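Local coordinates for hypothetical shikimate 5-dehydrogenase-like protein HI0607 (Haemophilus influenzae, PDB 1NPY) that catalyses the NADP(+)-dependent oxidation of shikimate to 3-dehydroshikimate in vitro, though only weakly, so shikimate may not be its biological substrate, at residues 85-90 with 97-102. Sequence-based numbering, arbitrary orientation.
Sequences ESVNTI and LRAYNT
Asn88 OD1 is gripped from opposite faces of its amide plane: Thr102 N donates to it at 2.8 Å, tilted from the plane, and the hydroxyl of Thr89 donates from above the other face. The other half of the same amide turns to the Thr102 side chain, where Asn88 ND2 gives a hydrogen bond to Thr102 OG1 at 3.1 Å, the oxygen lying close to the amide plane. With both ends engaged, the rotation of this buried carboxamide is fixed; its CG sits between the backbone N and the carbonyl carbon (chi1 88°), which swings the group across to the first turn of helix 102-113. On helix 235-251, Gln246 NE2 is hydrogen-bonded to Thr89 OG1 and Gln242 O to Thr102 OG1.

Asn88 and Thr89 together face Tyr100 in a classic beta bulge. Tyr100 O accepts a bond from Asn88 N at 3.1 Å and a weak, bent one from Thr89 N, while Tyr100 N returns a nearly straight bond to Thr89 O at 2.9 Å. Beyond the bulge Ile90 pairs with Ala99 without hydrogen bonds, and Ile90 CG2 rests on Leu97 CB at 3.9 Å. In the loop before the bulge, Val87 CG2 packs against Ala99 CB at 3.6 Å.

Asn101 reaches back from the N-cap position. Its ND2 donates to Ser86 O at 3.0 Å from above the carbonyl plane, while OD1 caps Tyr104 N. This ties the helix start to the loop where the Ser86 side chain, hydrogen-bonded to Glu68, adjoins Lys67, the inferred proton donor/acceptor; Asp103, inferred to bind the substrate, follows in the helix's first turn. The arrangement is a bulged antiparallel beta hairpin leading into an Asn-capped helix, in the substrate-binding domain of the shikimate dehydrogenase fold, beside the probable active site.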
loop_
_atom_site.group_PDB
_atom_site.type_symbol
_atom_site.label_atom_id
_atom_site.label_comp_id
_atom_site.label_asym_id
_atom_site.label_seq_id
_atom_site.Cartn_x
_atom_site.Cartn_y
_atom_site.Cartn_z
ATOM N N GLU A 85 1.651 -12.851 3.169
ATOM C CA GLU A 85 1.694 -13.826 2.082
ATOM C C GLU A 85 1.225 -13.241 0.754
ATOM O O GLU A 85 0.358 -13.761 0.058
ATOM C CB GLU A 85 0.994 -15.136 2.468
ATOM C CG GLU A 85 1.663 -15.827 3.656
ATOM C CD GLU A 85 3.133 -16.234 3.514
ATOM O OE1 GLU A 85 3.743 -16.517 4.578
ATOM O OE2 GLU A 85 3.740 -16.295 2.414
ATOM N N SER A 86 1.807 -12.099 0.400
ATOM C CA SER A 86 1.436 -11.385 -0.817
ATOM C C SER A 86 2.628 -10.526 -1.223
ATOM O O SER A 86 3.176 -9.845 -0.361
ATOM C CB SER A 86 0.266 -10.437 -0.537
ATOM O OG SER A 86 -0.288 -9.896 -1.722
ATOM N N VAL A 87 2.970 -10.489 -2.506
ATOM C CA VAL A 87 4.118 -9.773 -3.047
ATOM C C VAL A 87 3.663 -8.622 -3.930
ATOM O O VAL A 87 2.801 -8.819 -4.800
ATOM C CB VAL A 87 4.978 -10.728 -3.897
ATOM C CG1 VAL A 87 6.086 -10.005 -4.647
ATOM C CG2 VAL A 87 5.618 -11.769 -2.985
ATOM N N ASN A 88 4.238 -7.437 -3.748
ATOM C CA ASN A 88 3.979 -6.329 -4.667
ATOM C C ASN A 88 5.257 -5.781 -5.306
ATOM O O ASN A 88 5.238 -4.845 -6.097
ATOM C CB ASN A 88 3.147 -5.233 -4.010
ATOM C CG ASN A 88 4.008 -4.212 -3.287
ATOM O OD1 ASN A 88 5.069 -4.595 -2.791
ATOM N ND2 ASN A 88 3.583 -2.936 -3.244
ATOM N N THR A 89 6.391 -6.399 -5.005
ATOM C CA THR A 89 7.693 -5.911 -5.471
ATOM C C THR A 89 8.674 -7.055 -5.669
ATOM O O THR A 89 8.829 -7.857 -4.756
ATOM C CB THR A 89 8.348 -5.006 -4.423
ATOM O OG1 THR A 89 7.436 -3.945 -4.120
ATOM C CG2 THR A 89 9.566 -4.341 -4.998
ATOM N N ILE A 90 9.311 -7.130 -6.840
ATOM C CA ILE A 90 10.380 -8.091 -7.088
ATOM C C ILE A 90 11.640 -7.333 -7.469
ATOM O O ILE A 90 11.593 -6.439 -8.315
ATOM C CB ILE A 90 9.967 -9.040 -8.242
ATOM C CG1 ILE A 90 8.654 -9.755 -7.928
ATOM C CG2 ILE A 90 11.075 -10.024 -8.538
ATOM C CD1 ILE A 90 7.962 -10.281 -9.145
ATOM N N LEU A 97 15.618 -13.646 -7.645
ATOM C CA LEU A 97 14.475 -12.765 -7.455
ATOM C C LEU A 97 14.011 -12.732 -6.005
ATOM O O LEU A 97 13.429 -13.692 -5.494
ATOM C CB LEU A 97 13.301 -13.189 -8.335
ATOM C CG LEU A 97 13.561 -13.324 -9.840
ATOM C CD1 LEU A 97 12.330 -13.598 -10.690
ATOM C CD2 LEU A 97 14.244 -12.075 -10.367
ATOM N N ARG A 98 14.156 -11.557 -5.404
ATOM C CA ARG A 98 13.786 -11.313 -4.020
ATOM C C ARG A 98 12.471 -10.523 -4.013
ATOM O O ARG A 98 12.249 -9.644 -4.856
ATOM C CB ARG A 98 14.865 -10.532 -3.272
ATOM C CG ARG A 98 16.251 -11.163 -3.236
ATOM C CD ARG A 98 17.201 -10.457 -2.270
ATOM N NE ARG A 98 18.351 -11.288 -1.893
ATOM C CZ ARG A 98 19.546 -11.274 -2.469
ATOM N NH1 ARG A 98 19.796 -10.472 -3.484
ATOM N NH2 ARG A 98 20.528 -12.057 -2.025
ATOM N N ALA A 99 11.578 -10.941 -3.129
ATOM C CA ALA A 99 10.195 -10.469 -3.092
ATOM C C ALA A 99 9.951 -9.688 -1.811
ATOM O O ALA A 99 10.287 -10.185 -0.741
ATOM C CB ALA A 99 9.245 -11.657 -3.125
ATOM N N TYR A 100 9.248 -8.560 -1.932
ATOM C CA TYR A 100 8.894 -7.671 -0.827
ATOM C C TYR A 100 7.439 -7.219 -0.950
ATOM O O TYR A 100 6.777 -7.419 -1.962
ATOM C CB TYR A 100 9.753 -6.396 -0.867
ATOM C CG TYR A 100 11.241 -6.657 -0.835
ATOM C CD1 TYR A 100 11.962 -6.622 0.356
ATOM C CD2 TYR A 100 11.925 -6.971 -2.003
ATOM C CE1 TYR A 100 13.331 -6.897 0.350
ATOM C CE2 TYR A 100 13.296 -7.214 -2.016
ATOM C CZ TYR A 100 13.990 -7.166 -0.836
ATOM O OH TYR A 100 15.345 -7.447 -0.844
ATOM N N ASN A 101 6.929 -6.662 0.141
ATOM C CA ASN A 101 5.643 -5.988 0.076
ATOM C C ASN A 101 5.783 -4.579 0.634
ATOM O O ASN A 101 5.747 -4.381 1.840
ATOM C CB ASN A 101 4.514 -6.775 0.719
ATOM C CG ASN A 101 3.174 -6.183 0.352
ATOM O OD1 ASN A 101 2.965 -5.010 0.608
ATOM N ND2 ASN A 101 2.328 -6.944 -0.338
ATOM N N THR A 102 5.882 -3.607 -0.267
ATOM C CA THR A 102 6.061 -2.219 0.136
ATOM C C THR A 102 4.785 -1.528 0.598
ATOM O O THR A 102 4.868 -0.472 1.215
ATOM C CB THR A 102 6.751 -1.353 -0.915
ATOM O OG1 THR A 102 5.995 -1.339 -2.128
ATOM C CG2 THR A 102 8.137 -1.836 -1.243
#